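Local coordinates for putative membrane anchored protein (Corynebacterium diphtheriae, PDB 3LSO) that is of unknown function but is a putative membrane-anchored protein, rich in beta strands, that probably sits at the cell surface, at residues 210-215 and 247-252. Residues are numbered along the deposited sequence; the frame is centred on the assembly and turned at random.
Sequences QITATV and KASTSI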
ATOM      1  N   GLN B 210     -15.827  13.700   2.720  1.00 36.04           N
ATOM      2  CA  GLN B 210     -15.175  13.803   1.423  1.00 36.08           C
ATOM      3  C   GLN B 210     -14.383  12.539   1.119  1.00 35.80           C
ATOM      4  O   GLN B 210     -13.643  12.046   1.958  1.00 36.12           O
ATOM      5  CB  GLN B 210     -14.286  15.050   1.347  1.00 35.97           C
ATOM      6  CG  GLN B 210     -13.843  15.376  -0.082  1.00 37.26           C
ATOM      7  CD  GLN B 210     -13.441  16.829  -0.289  1.00 38.57           C
ATOM      8  OE1 GLN B 210     -14.029  17.746   0.294  1.00 40.64           O
ATOM      9  NE2 GLN B 210     -12.445  17.045  -1.139  1.00 38.33           N
ATOM     10  N   ILE B 211     -14.567  12.008  -0.079  1.00 35.63           N
ATOM     11  CA  ILE B 211     -13.843  10.835  -0.531  1.00 35.61           C
ATOM     12  C   ILE B 211     -13.204  11.168  -1.863  1.00 35.68           C
ATOM     13  O   ILE B 211     -13.858  11.733  -2.740  1.00 36.01           O
ATOM     14  CB  ILE B 211     -14.783   9.629  -0.743  1.00 35.46           C
ATOM     15  CG1 ILE B 211     -15.497   9.239   0.539  1.00 34.41           C
ATOM     16  CG2 ILE B 211     -14.004   8.434  -1.233  1.00 36.78           C
ATOM     17  CD1 ILE B 211     -14.592   8.970   1.671  1.00 33.94           C
ATOM     18  N   THR B 212     -11.944  10.785  -2.025  1.00 35.69           N
ATOM     19  CA  THR B 212     -11.171  11.138  -3.214  1.00 35.77           C
ATOM     20  C   THR B 212     -10.381   9.950  -3.778  1.00 36.10           C
ATOM     21  O   THR B 212      -9.627   9.290  -3.055  1.00 36.73           O
ATOM     22  CB  THR B 212     -10.259  12.329  -2.887  1.00 35.61           C
ATOM     23  OG1 THR B 212     -11.064  13.509  -2.841  1.00 35.76           O
ATOM     24  CG2 THR B 212      -9.159  12.513  -3.914  1.00 35.83           C
ATOM     25  N   ALA B 213     -10.577   9.668  -5.062  1.00 36.15           N
ATOM     26  CA  ALA B 213      -9.820   8.623  -5.758  1.00 36.37           C
ATOM     27  C   ALA B 213      -8.745   9.251  -6.647  1.00 36.43           C
ATOM     28  O   ALA B 213      -9.074  10.031  -7.540  1.00 36.91           O
ATOM     29  CB  ALA B 213     -10.761   7.759  -6.596  1.00 36.02           C
ATOM     30  N   THR B 214      -7.473   8.942  -6.398  1.00 36.26           N
ATOM     31  CA  THR B 214      -6.415   9.396  -7.295  1.00 36.49           C
ATOM     32  C   THR B 214      -6.255   8.382  -8.426  1.00 36.71           C
ATOM     33  O   THR B 214      -6.166   7.172  -8.175  1.00 37.01           O
ATOM     34  CB  THR B 214      -5.089   9.618  -6.544  1.00 36.20           C
ATOM     35  N   VAL B 215      -6.258   8.877  -9.664  1.00 36.82           N
ATOM     36  CA  VAL B 215      -6.062   8.046 -10.860  1.00 37.20           C
ATOM     37  C   VAL B 215      -4.661   8.289 -11.447  1.00 37.77           C
ATOM     38  O   VAL B 215      -4.261   9.441 -11.630  1.00 37.81           O
ATOM     39  CB  VAL B 215      -7.126   8.354 -11.951  1.00 36.98           C
ATOM     40  CG1 VAL B 215      -6.919   7.496 -13.174  1.00 36.91           C
ATOM     41  CG2 VAL B 215      -8.524   8.148 -11.425  1.00 36.70           C
ATOM     42  N   LYS B 247      -7.798  13.721  -9.939  1.00 33.65           N
ATOM     43  CA  LYS B 247      -8.556  13.174  -8.845  1.00 33.12           C
ATOM     44  C   LYS B 247     -10.025  13.141  -9.238  1.00 32.96           C
ATOM     45  O   LYS B 247     -10.445  13.861 -10.153  1.00 33.07           O
ATOM     46  CB  LYS B 247      -8.332  14.026  -7.594  1.00 33.35           C
ATOM     47  CG  LYS B 247      -6.846  14.222  -7.240  1.00 33.60           C
ATOM     48  CD  LYS B 247      -6.625  14.589  -5.767  1.00 33.70           C
ATOM     49  CE  LYS B 247      -5.160  14.461  -5.376  1.00 33.27           C
ATOM     50  NZ  LYS B 247      -4.294  15.365  -6.190  1.00 32.36           N
ATOM     51  N   ALA B 248     -10.787  12.274  -8.576  1.00 32.41           N
ATOM     52  CA  ALA B 248     -12.244  12.281  -8.656  1.00 31.94           C
ATOM     53  C   ALA B 248     -12.738  12.312  -7.230  1.00 31.60           C
ATOM     54  O   ALA B 248     -12.174  11.646  -6.371  1.00 31.67           O
ATOM     55  CB  ALA B 248     -12.756  11.043  -9.366  1.00 31.98           C
ATOM     56  N   SER B 249     -13.784  13.083  -6.970  1.00 31.15           N
ATOM     57  CA  SER B 249     -14.229  13.265  -5.600  1.00 30.95           C
ATOM     58  C   SER B 249     -15.716  13.169  -5.440  1.00 30.68           C
ATOM     59  O   SER B 249     -16.483  13.599  -6.301  1.00 30.74           O
ATOM     60  CB  SER B 249     -13.788  14.614  -5.056  1.00 30.90           C
ATOM     61  OG  SER B 249     -12.387  14.670  -4.951  1.00 32.51           O
ATOM     62  N   THR B 250     -16.118  12.611  -4.306  1.00 30.36           N
ATOM     63  CA  THR B 250     -17.507  12.644  -3.889  1.00 29.65           C
ATOM     64  C   THR B 250     -17.586  12.947  -2.409  1.00 29.57           C
ATOM     65  O   THR B 250     -16.598  12.851  -1.691  1.00 29.77           O
ATOM     66  CB  THR B 250     -18.255  11.351  -4.270  1.00 29.37           C
ATOM     67  OG1 THR B 250     -19.657  11.572  -4.167  1.00 29.59           O
ATOM     68  CG2 THR B 250     -17.855  10.192  -3.402  1.00 28.87           C
ATOM     69  N   SER B 251     -18.761  13.350  -1.969  1.00 29.78           N
ATOM     70  CA  SER B 251     -19.017  13.651  -0.581  1.00 29.65           C
ATOM     71  C   SER B 251     -20.165  12.737  -0.252  1.00 29.51           C
ATOM     72  O   SER B 251     -21.073  12.583  -1.070  1.00 29.13           O
ATOM     73  CB  SER B 251     -19.437  15.122  -0.452  1.00 29.92           C
ATOM     74  OG  SER B 251     -19.628  15.517   0.900  1.00 30.87           O
ATOM     75  N   ILE B 252     -20.126  12.108   0.919  1.00 29.79           N
ATOM     76  CA  ILE B 252     -21.218  11.209   1.326  1.00 30.16           C
ATOM     77  C   ILE B 252     -21.660  11.372   2.777  1.00 30.50           C
ATOM     78  O   ILE B 252     -20.872  11.762   3.635  1.00 31.54           O
ATOM     79  CB  ILE B 252     -20.860   9.751   1.081  1.00 30.16           C
ATOM     80  CG1 ILE B 252     -19.564   9.389   1.784  1.00 29.83           C
ATOM     81  CG2 ILE B 252     -20.717   9.473  -0.417  1.00 30.43           C
ATOM     82  CD1 ILE B 252     -19.115   8.010   1.408  1.00 31.03           C
TER
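Strands 210-214 and 247-252 run antiparallel as the central and an outer strand of a three-stranded sheet, packed against a second sheet in the beta-sandwich domain midway along this elongated chain. Two hydrogen-bonded pairs hold the backbones together. In Ile-211/Thr-250 the bond from Ile-211 N to Thr-250 O spans 2.7 Å and is nearly straight (167°), entering almost along the carbonyl axis; Thr-250 N returns a bond to Ile-211 O. Ala-213/Ala-248 repeats this reciprocal pattern, with Ala-213 N to Ala-248 O at 2.9 Å.

On the inner face, Ile-211 and Thr-250 meet CB to CG2, and the side chains of Ile-252 and Ile-211 cross obliquely, CD1 of Ile-252 lying 3.9 Å from CG1 of Ile-211.

The other face is polar. Thr-212 and Ser-249 form a non-hydrogen-bonded pair. Each sets its hydroxyl anti to its own carbonyl carbon (chi1 -75° and -66°), and OG1 of Thr-212 and OG of Ser-249 share a hydrogen bond of 2.7 Å. The aliphatic chain of Lys-247 crosses Thr-212 obliquely, CD to CG2 3.8 Å.

Farther out, Phe-229 of strand 226-231 lies against Ile-211, Ala-213 and Thr-250, while Ile-262 and Ala-264 of strand 258-267 pack on Ile-211 and Ala-213 respectively. Lys-247 NZ makes a long, weak ion pair with Asp-245, and Ser-251 OG is hydrogen-bonded to Asp-208 OD1.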